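PDB 3DSB: putative acetyltransferase from Clostridium difficile, which probably transfers acyl groups, most likely from acetyl-coenzyme A, as GNAT-family acetyltransferases do. Local coordinates for residues F63-E75 against L85-R97. Numbering follows the deposited sequence. Where two conformers were deposited one is given.
Sequences FDKVVAQIMYTYE and LWIQSVYVDKEYR
The central antiparallel hairpin of the GNAT fold is built here from strands 65-77 and 82-92, and its pairing runs from Ala68 opposite Val92 to Tyr74 opposite Leu85, with one slip in register. That slip is a classic beta bulge: Gln88 and Ser89 both face Met71, whose N bonds to Ser89 O while its O takes the N-H of Gln88. A bulge in the fourth strand is a feature of the GNAT fold, where it helps part that strand from the fifth at the acetyl-coenzyme A site; this one probably does so toward 119-127. Side-chain amides reinforce the backbone pairing around the bulge. Gln69 NE2 donates to Ser89 OG at 2.9 Å, almost perfectly straight (177°) and in the amide plane; the bend at chi2 (103°) brings the amide across to the neighbouring strand, and Asn24 of helix 17-32 binds its OE1. Gln88 NE2 reaches Thr73 OG1 at 3.0 Å, again in the plane of its amide, while the selenomethionine Met71 lays its CE 3.7 Å from Gln88 CB. Further along, the indole NE1 of Trp86 meets the anti lone pair of Glu75 OE1 at 2.9 Å, on a bent bond (145°); Glu75 OE2 binds Tyr125 of the second subunit, so this carboxylate links the hairpin to the dimer partner. The face opposite Gln69, Ser89 and Trp86 packs on helix 101-115 through Ala68, Leu85, Ile87 and Val90. Ile70 lies on that face too, its CD1 3.6 Å from Val90 CG2, the two side chains side by side. In the conformer described, Leu85 CD1 sits over the centre of the Tyr72 ring, 3.5 Å from its centroid, in a CH-pi contact. Past the end of strand 82-92, an Asx turn (Glu95 N to Asp93 OD1) leads the chain to Tyr96, whose ring face receives Val67 CG1 over its centre at 3.5 Å from the centroid. The Lys65 chain approaches the same ring obliquely, with CD 3.6 Å from Tyr96 OH.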
ATOM      1  N   PHE A  63      29.298 -12.410   8.071  1.00 17.23           N
ATOM      2  CA  PHE A  63      30.623 -11.759   8.184  1.00 18.42           C
ATOM      3  C   PHE A  63      30.650 -10.468   7.394  1.00 18.82           C
ATOM      4  O   PHE A  63      31.579 -10.209   6.611  1.00 20.23           O
ATOM      5  CB  PHE A  63      31.762 -12.704   7.762  1.00 18.29           C
ATOM      6  CG  PHE A  63      32.126 -13.713   8.823  1.00 17.82           C
ATOM      7  CD1 PHE A  63      31.290 -14.806   9.090  1.00 17.49           C
ATOM      8  CD2 PHE A  63      33.302 -13.557   9.583  1.00 19.41           C
ATOM      9  CE1 PHE A  63      31.590 -15.723  10.063  1.00 19.98           C
ATOM     10  CE2 PHE A  63      33.635 -14.531  10.551  1.00 18.78           C
ATOM     11  CZ  PHE A  63      32.759 -15.600  10.785  1.00 18.93           C
ATOM     12  N   ASP A  64      29.565  -9.698   7.580  1.00 18.54           N
ATOM     13  CA  ASP A  64      29.375  -8.368   6.980  1.00 19.43           C
ATOM     14  C   ASP A  64      28.955  -8.333   5.527  1.00 19.55           C
ATOM     15  O   ASP A  64      28.625  -7.258   5.024  1.00 20.94           O
ATOM     16  CB  ASP A  64      30.595  -7.462   7.180  1.00 20.03           C
ATOM     17  CG  ASP A  64      30.974  -7.310   8.645  1.00 24.04           C
ATOM     18  OD1 ASP A  64      30.067  -7.216   9.513  1.00 25.22           O
ATOM     19  OD2 ASP A  64      32.211  -7.304   8.912  1.00 27.09           O
ATOM     20  N   LYS A  65      28.972  -9.484   4.852  1.00 18.40           N
ATOM     21  CA  LYS A  65      28.550  -9.547   3.452  1.00 19.03           C
ATOM     22  C   LYS A  65      27.034  -9.631   3.370  1.00 17.51           C
ATOM     23  O   LYS A  65      26.442 -10.528   3.974  1.00 16.32           O
ATOM     24  CB  LYS A  65      29.153 -10.784   2.791  1.00 19.32           C
ATOM     25  CG  LYS A  65      28.813 -10.933   1.326  1.00 21.88           C
ATOM     26  CD  LYS A  65      29.460 -12.201   0.761  1.00 23.47           C
ATOM     27  CE  LYS A  65      28.982 -12.483  -0.668  1.00 28.45           C
ATOM     28  NZ  LYS A  65      29.105 -11.301  -1.572  1.00 32.50           N
ATOM     29  N   VAL A  66      26.425  -8.697   2.641  1.00 16.89           N
ATOM     30  CA  VAL A  66      24.990  -8.726   2.432  1.00 16.08           C
ATOM     31  C   VAL A  66      24.675  -9.836   1.412  1.00 14.88           C
ATOM     32  O   VAL A  66      25.166  -9.785   0.283  1.00 16.10           O
ATOM     33  CB  VAL A  66      24.497  -7.385   1.899  1.00 16.09           C
ATOM     34  CG1 VAL A  66      23.056  -7.533   1.373  1.00 16.59           C
ATOM     35  CG2 VAL A  66      24.599  -6.308   2.980  1.00 18.79           C
ATOM     36  N   VAL A  67      23.846 -10.817   1.799  1.00 13.69           N
ATOM     37  CA  VAL A  67      23.529 -11.945   0.935  1.00 14.03           C
ATOM     38  C   VAL A  67      22.011 -12.105   0.665  1.00 12.72           C
ATOM     39  O   VAL A  67      21.608 -12.989  -0.091  1.00 13.41           O
ATOM     40  CB  VAL A  67      24.082 -13.279   1.490  1.00 14.46           C
ATOM     41  CG1 VAL A  67      25.597 -13.183   1.705  1.00 16.19           C
ATOM     42  CG2 VAL A  67      23.425 -13.634   2.808  1.00 15.18           C
ATOM     43  N   ALA A  68      21.175 -11.278   1.311  1.00 11.93           N
ATOM     44  CA  ALA A  68      19.725 -11.310   1.036  1.00 11.69           C
ATOM     45  C   ALA A  68      19.078 -10.057   1.516  1.00 12.25           C
ATOM     46  O   ALA A  68      19.643  -9.325   2.328  1.00 12.80           O
ATOM     47  CB  ALA A  68      19.074 -12.511   1.700  1.00 12.80           C
ATOM     48  N   GLN A  69      17.885  -9.789   0.975  1.00 11.07           N
ATOM     49  CA  GLN A  69      17.122  -8.579   1.387  1.00 11.47           C
ATOM     50  C   GLN A  69      15.648  -8.860   1.417  1.00 11.85           C
ATOM     51  O   GLN A  69      15.151  -9.727   0.681  1.00 11.41           O
ATOM     52  CB  GLN A  69      17.373  -7.408   0.441  1.00 12.36           C
ATOM     53  CG  GLN A  69      16.879  -7.630  -0.991  1.00 12.23           C
ATOM     54  CD  GLN A  69      15.550  -6.873  -1.270  1.00 15.33           C
ATOM     55  OE1 GLN A  69      15.544  -5.647  -1.463  1.00 16.49           O
ATOM     56  NE2 GLN A  69      14.447  -7.609  -1.335  1.00 14.59           N
ATOM     57  N   ILE A  70      14.962  -8.079   2.249  1.00 11.75           N
ATOM     58  CA  ILE A  70      13.481  -8.088   2.229  1.00 12.34           C
ATOM     59  C   ILE A  70      13.035  -6.637   2.393  1.00 10.75           C
ATOM     60  O   ILE A  70      13.666  -5.866   3.144  1.00 11.19           O
ATOM     61  CB  ILE A  70      12.906  -8.997   3.372  1.00 12.12           C
ATOM     62  CG1 ILE A  70      11.395  -9.154   3.252  1.00 13.69           C
ATOM     63  CG2 ILE A  70      13.365  -8.563   4.753  1.00 13.61           C
ATOM     64  CD1 ILE A  70      10.812 -10.391   4.026  1.00 15.35           C
HETATM   65  N   MSE A  71      11.982  -6.246   1.670  1.00 10.37           N
HETATM   66  CA  MSE A  71      11.500  -4.863   1.661  1.00 10.28           C
HETATM   67  C   MSE A  71      10.022  -4.818   1.958  1.00  9.83           C
HETATM   68  O   MSE A  71       9.275  -5.682   1.472  1.00 10.00           O
HETATM   69  CB  MSE A  71      11.740  -4.187   0.310  1.00 10.81           C
HETATM   70  CG  MSE A  71      11.566  -2.689   0.365  1.00 12.30           C
HETATM   71 SE   MSE A  71       9.730  -2.067   0.015  0.65 13.51          SE
HETATM   72  CE  MSE A  71       9.889  -1.778  -1.908  1.00 15.24           C
ATOM     73  N   TYR A  72       9.608  -3.878   2.800  1.00 10.89           N
ATOM     74  CA  TYR A  72       8.170  -3.635   3.008  1.00 10.88           C
ATOM     75  C   TYR A  72       7.841  -2.167   2.994  1.00 12.06           C
ATOM     76  O   TYR A  72       8.692  -1.317   3.306  1.00 11.61           O
ATOM     77  CB  TYR A  72       7.642  -4.257   4.299  1.00 12.54           C
ATOM     78  CG  TYR A  72       8.310  -3.802   5.564  1.00 10.52           C
ATOM     79  CD1 TYR A  72       7.961  -2.599   6.185  1.00 12.03           C
ATOM     80  CD2 TYR A  72       9.306  -4.576   6.165  1.00 12.34           C
ATOM     81  CE1 TYR A  72       8.582  -2.178   7.377  1.00 14.52           C
ATOM     82  CE2 TYR A  72       9.899  -4.196   7.340  1.00 14.83           C
ATOM     83  CZ  TYR A  72       9.557  -3.000   7.949  1.00 14.42           C
ATOM     84  OH  TYR A  72      10.148  -2.642   9.132  1.00 16.90           O
ATOM     85  N   THR A  73       6.586  -1.891   2.643  1.00 10.61           N
ATOM     86  CA  THR A  73       6.042  -0.544   2.762  1.00 10.86           C
ATOM     87  C   THR A  73       4.873  -0.585   3.754  1.00  9.65           C
ATOM     88  O   THR A  73       4.488  -1.653   4.229  1.00 10.42           O
ATOM     89  CB  THR A  73       5.517  -0.041   1.410  1.00 10.37           C
ATOM     90  OG1 THR A  73       4.522  -0.927   0.934  1.00 11.81           O
ATOM     91  CG2 THR A  73       6.603   0.061   0.345  1.00 11.45           C
ATOM     92  N   TYR A  74       4.272   0.587   4.009  1.00 11.50           N
ATOM     93  CA  TYR A  74       3.145   0.657   4.965  1.00 11.37           C
ATOM     94  C   TYR A  74       1.869   1.086   4.286  1.00 11.65           C
ATOM     95  O   TYR A  74       1.911   1.874   3.338  1.00 13.64           O
ATOM     96  CB  TYR A  74       3.384   1.738   6.010  1.00 14.23           C
ATOM     97  CG  TYR A  74       4.702   1.583   6.687  1.00 15.31           C
ATOM     98  CD1 TYR A  74       4.848   0.665   7.693  1.00 16.34           C
ATOM     99  CD2 TYR A  74       5.819   2.365   6.301  1.00 17.33           C
ATOM    100  CE1 TYR A  74       6.098   0.507   8.366  1.00 18.58           C
ATOM    101  CE2 TYR A  74       7.067   2.198   6.940  1.00 17.34           C
ATOM    102  CZ  TYR A  74       7.188   1.269   7.983  1.00 19.08           C
ATOM    103  OH  TYR A  74       8.395   1.103   8.634  1.00 21.97           O
ATOM    104  N   GLU A  75       0.748   0.597   4.822  1.00  9.89           N
ATOM    105  CA  GLU A  75      -0.557   1.162   4.481  1.00 10.15           C
ATOM    106  C   GLU A  75      -1.253   1.570   5.767  1.00 11.21           C
ATOM    107  O   GLU A  75      -1.597   0.717   6.588  1.00 10.29           O
ATOM    108  CB  GLU A  75      -1.426   0.090   3.809  1.00 10.70           C
ATOM    109  CG  GLU A  75      -2.871   0.566   3.594  1.00 11.86           C
ATOM    110  CD  GLU A  75      -3.867  -0.564   3.313  1.00 13.55           C
ATOM    111  OE1 GLU A  75      -3.451  -1.692   2.980  1.00 15.35           O
ATOM    112  OE2 GLU A  75      -5.078  -0.306   3.460  1.00 14.41           O
ATOM    113  N   LEU A  85       1.607  -3.825   7.194  1.00 11.52           N
ATOM    114  CA  LEU A  85       2.903  -3.919   6.580  0.50 11.73           C
ATOM    115  C   LEU A  85       2.763  -4.737   5.281  1.00 11.72           C
ATOM    116  O   LEU A  85       2.177  -5.839   5.327  1.00 12.55           O
ATOM    117  CB  LEU A  85       3.855  -4.558   7.596  0.50 13.00           C
ATOM    118  CG  LEU A  85       5.336  -4.717   7.302  0.50 12.55           C
ATOM    119  CD1 LEU A  85       6.142  -4.555   8.586  0.50 12.75           C
ATOM    120  CD2 LEU A  85       5.622  -6.055   6.666  0.50 12.90           C
ATOM    121  N   TRP A  86       3.234  -4.185   4.154  1.00 11.68           N
ATOM    122  CA  TRP A  86       3.116  -4.890   2.859  1.00 10.87           C
ATOM    123  C   TRP A  86       4.508  -5.324   2.418  1.00 12.19           C
ATOM    124  O   TRP A  86       5.363  -4.491   2.134  1.00 12.34           O
ATOM    125  CB  TRP A  86       2.530  -3.961   1.786  1.00 11.03           C
ATOM    126  CG  TRP A  86       1.082  -3.755   1.899  1.00 10.91           C
ATOM    127  CD1 TRP A  86       0.413  -2.967   2.797  1.00 13.16           C
ATOM    128  CD2 TRP A  86       0.069  -4.464   1.149  1.00 11.27           C
ATOM    129  NE1 TRP A  86      -0.964  -3.065   2.588  1.00 12.24           N
ATOM    130  CE2 TRP A  86      -1.197  -3.961   1.569  1.00 11.68           C
ATOM    131  CE3 TRP A  86       0.110  -5.366   0.078  1.00 13.34           C
ATOM    132  CZ2 TRP A  86      -2.408  -4.424   1.021  1.00 13.13           C
ATOM    133  CZ3 TRP A  86      -1.087  -5.837  -0.444  1.00 14.20           C
ATOM    134  CH2 TRP A  86      -2.326  -5.349   0.007  1.00 14.40           C
ATOM    135  N   ILE A  87       4.737  -6.635   2.356  1.00 11.86           N
ATOM    136  CA  ILE A  87       6.049  -7.153   1.892  1.00 11.76           C
ATOM    137  C   ILE A  87       6.057  -7.045   0.384  1.00 11.42           C
ATOM    138  O   ILE A  87       5.179  -7.633  -0.282  1.00 12.31           O
ATOM    139  CB  ILE A  87       6.264  -8.626   2.341  1.00 12.34           C
ATOM    140  CG1 ILE A  87       6.296  -8.693   3.874  1.00 13.73           C
ATOM    141  CG2 ILE A  87       7.539  -9.208   1.710  1.00 11.91           C
ATOM    142  CD1 ILE A  87       6.290 -10.112   4.422  1.00 16.12           C
ATOM    143  N   GLN A  88       7.045  -6.350  -0.164  1.00 10.65           N
ATOM    144  CA  GLN A  88       7.141  -6.075  -1.603  1.00 11.40           C
ATOM    145  C   GLN A  88       8.186  -6.898  -2.325  1.00 10.99           C
ATOM    146  O   GLN A  88       8.096  -7.100  -3.526  1.00 13.40           O
ATOM    147  CB  GLN A  88       7.431  -4.587  -1.866  1.00 12.06           C
ATOM    148  CG  GLN A  88       6.417  -3.640  -1.249  1.00 10.34           C
ATOM    149  CD  GLN A  88       4.989  -3.764  -1.777  1.00 11.82           C
ATOM    150  OE1 GLN A  88       4.717  -4.528  -2.722  1.00 12.99           O
ATOM    151  NE2 GLN A  88       4.062  -3.013  -1.147  1.00 11.73           N
ATOM    152  N   SER A  89       9.187  -7.403  -1.602  1.00 11.27           N
ATOM    153  CA  SER A  89      10.228  -8.190  -2.238  1.00 11.81           C
ATOM    154  C   SER A  89      11.027  -8.984  -1.232  1.00 12.12           C
ATOM    155  O   SER A  89      11.238  -8.556  -0.104  1.00 11.77           O
ATOM    156  CB  SER A  89      11.200  -7.265  -2.969  1.00 12.24           C
ATOM    157  OG  SER A  89      11.853  -6.397  -2.040  1.00 12.89           O
ATOM    158  N   VAL A  90      11.494 -10.138  -1.683  1.00 12.32           N
ATOM    159  CA  VAL A  90      12.476 -10.942  -0.943  1.00 12.66           C
ATOM    160  C   VAL A  90      13.432 -11.530  -1.978  1.00 13.04           C
ATOM    161  O   VAL A  90      13.003 -12.053  -3.002  1.00 14.20           O
ATOM    162  CB  VAL A  90      11.820 -12.117  -0.165  1.00 13.98           C
ATOM    163  CG1 VAL A  90      12.855 -12.816   0.727  1.00 15.47           C
ATOM    164  CG2 VAL A  90      10.576 -11.703   0.649  1.00 15.69           C
ATOM    165  N   TYR A  91      14.735 -11.503  -1.693  1.00 12.30           N
ATOM    166  CA  TYR A  91      15.707 -12.086  -2.640  1.00 11.38           C
ATOM    167  C   TYR A  91      16.888 -12.618  -1.826  1.00 12.47           C
ATOM    168  O   TYR A  91      17.380 -11.942  -0.890  1.00 12.61           O
ATOM    169  CB  TYR A  91      16.245 -11.014  -3.612  1.00 12.74           C
ATOM    170  CG  TYR A  91      17.179 -11.600  -4.647  1.00 11.49           C
ATOM    171  CD1 TYR A  91      16.662 -12.259  -5.766  1.00 11.49           C
ATOM    172  CD2 TYR A  91      18.561 -11.539  -4.496  1.00 13.89           C
ATOM    173  CE1 TYR A  91      17.500 -12.844  -6.701  1.00 13.43           C
ATOM    174  CE2 TYR A  91      19.403 -12.118  -5.460  1.00 13.23           C
ATOM    175  CZ  TYR A  91      18.863 -12.753  -6.561  1.00 14.36           C
ATOM    176  OH  TYR A  91      19.724 -13.326  -7.510  1.00 17.40           O
ATOM    177  N   VAL A  92      17.369 -13.772  -2.247  1.00 12.37           N
ATOM    178  CA  VAL A  92      18.521 -14.419  -1.626  1.00 12.44           C
ATOM    179  C   VAL A  92      19.548 -14.659  -2.736  1.00 13.63           C
ATOM    180  O   VAL A  92      19.225 -15.279  -3.762  1.00 13.95           O
ATOM    181  CB  VAL A  92      18.132 -15.782  -0.977  1.00 14.03           C
ATOM    182  CG1 VAL A  92      19.398 -16.461  -0.320  1.00 14.33           C
ATOM    183  CG2 VAL A  92      17.032 -15.617   0.048  1.00 13.92           C
ATOM    184  N   ASP A  93      20.770 -14.179  -2.535  1.00 14.11           N
ATOM    185  CA  ASP A  93      21.888 -14.440  -3.453  1.00 15.05           C
ATOM    186  C   ASP A  93      22.002 -15.941  -3.720  1.00 15.48           C
ATOM    187  O   ASP A  93      21.896 -16.757  -2.793  1.00 15.98           O
ATOM    188  CB  ASP A  93      23.150 -13.899  -2.748  1.00 15.72           C
ATOM    189  CG  ASP A  93      24.431 -14.076  -3.528  1.00 20.58           C
ATOM    190  OD1 ASP A  93      24.718 -15.165  -4.085  1.00 22.48           O
ATOM    191  OD2 ASP A  93      25.186 -13.084  -3.509  1.00 26.55           O
ATOM    192  N   LYS A  94      22.184 -16.294  -4.992  1.00 16.95           N
ATOM    193  CA  LYS A  94      22.169 -17.714  -5.364  1.00 18.19           C
ATOM    194  C   LYS A  94      23.171 -18.581  -4.621  1.00 18.55           C
ATOM    195  O   LYS A  94      22.918 -19.788  -4.458  1.00 19.77           O
ATOM    196  CB  LYS A  94      22.379 -17.898  -6.870  1.00 18.90           C
ATOM    197  CG  LYS A  94      21.161 -17.510  -7.689  1.00 21.33           C
ATOM    198  CD  LYS A  94      21.387 -17.778  -9.175  1.00 26.20           C
ATOM    199  CE  LYS A  94      20.157 -17.468 -10.012  1.00 28.38           C
ATOM    200  NZ  LYS A  94      20.478 -17.519 -11.483  1.00 32.17           N
ATOM    201  N   GLU A  95      24.292 -17.998  -4.208  1.00 18.11           N
ATOM    202  CA  GLU A  95      25.339 -18.782  -3.523  1.00 19.46           C
ATOM    203  C   GLU A  95      24.965 -19.083  -2.062  1.00 18.88           C
ATOM    204  O   GLU A  95      25.716 -19.800  -1.356  1.00 18.94           O
ATOM    205  CB  GLU A  95      26.633 -17.999  -3.532  1.00 21.85           C
ATOM    206  CG  GLU A  95      27.253 -17.768  -4.906  1.00 26.92           C
ATOM    207  CD  GLU A  95      28.596 -17.061  -4.776  1.00 33.66           C
ATOM    208  OE1 GLU A  95      29.539 -17.681  -4.236  1.00 39.34           O
ATOM    209  OE2 GLU A  95      28.711 -15.891  -5.194  1.00 38.47           O
ATOM    210  N   TYR A  96      23.819 -18.542  -1.607  1.00 16.97           N
ATOM    211  CA  TYR A  96      23.409 -18.682  -0.215  1.00 16.81           C
ATOM    212  C   TYR A  96      22.021 -19.303  -0.062  1.00 16.57           C
ATOM    213  O   TYR A  96      21.441 -19.266   1.010  1.00 17.77           O
ATOM    214  CB  TYR A  96      23.514 -17.320   0.515  1.00 16.46           C
ATOM    215  CG  TYR A  96      24.953 -16.878   0.618  1.00 17.16           C
ATOM    216  CD1 TYR A  96      25.718 -17.213   1.734  1.00 17.81           C
ATOM    217  CD2 TYR A  96      25.572 -16.179  -0.430  1.00 17.52           C
ATOM    218  CE1 TYR A  96      27.041 -16.815   1.823  1.00 18.92           C
ATOM    219  CE2 TYR A  96      26.906 -15.789  -0.359  1.00 19.36           C
ATOM    220  CZ  TYR A  96      27.639 -16.147   0.784  1.00 19.72           C
ATOM    221  OH  TYR A  96      28.970 -15.808   0.906  1.00 21.79           O
ATOM    222  N   ARG A  97      21.508 -19.891  -1.141  1.00 16.55           N
ATOM    223  CA  ARG A  97      20.176 -20.493  -1.137  1.00 16.90           C
ATOM    224  C   ARG A  97      20.175 -21.904  -0.534  1.00 17.48           C
ATOM    225  O   ARG A  97      21.232 -22.512  -0.355  1.00 17.70           O
ATOM    226  CB  ARG A  97      19.619 -20.515  -2.545  1.00 17.29           C
ATOM    227  CG  ARG A  97      19.226 -19.125  -2.984  1.00 16.16           C
ATOM    228  CD  ARG A  97      18.701 -19.121  -4.411  1.00 17.47           C
ATOM    229  NE  ARG A  97      18.554 -17.757  -4.897  1.00 16.45           N
ATOM    230  CZ  ARG A  97      18.017 -17.438  -6.074  1.00 15.18           C
ATOM    231  NH1 ARG A  97      17.544 -18.400  -6.892  1.00 19.03           N
ATOM    232  NH2 ARG A  97      17.930 -16.161  -6.422  1.00 19.62           N
TER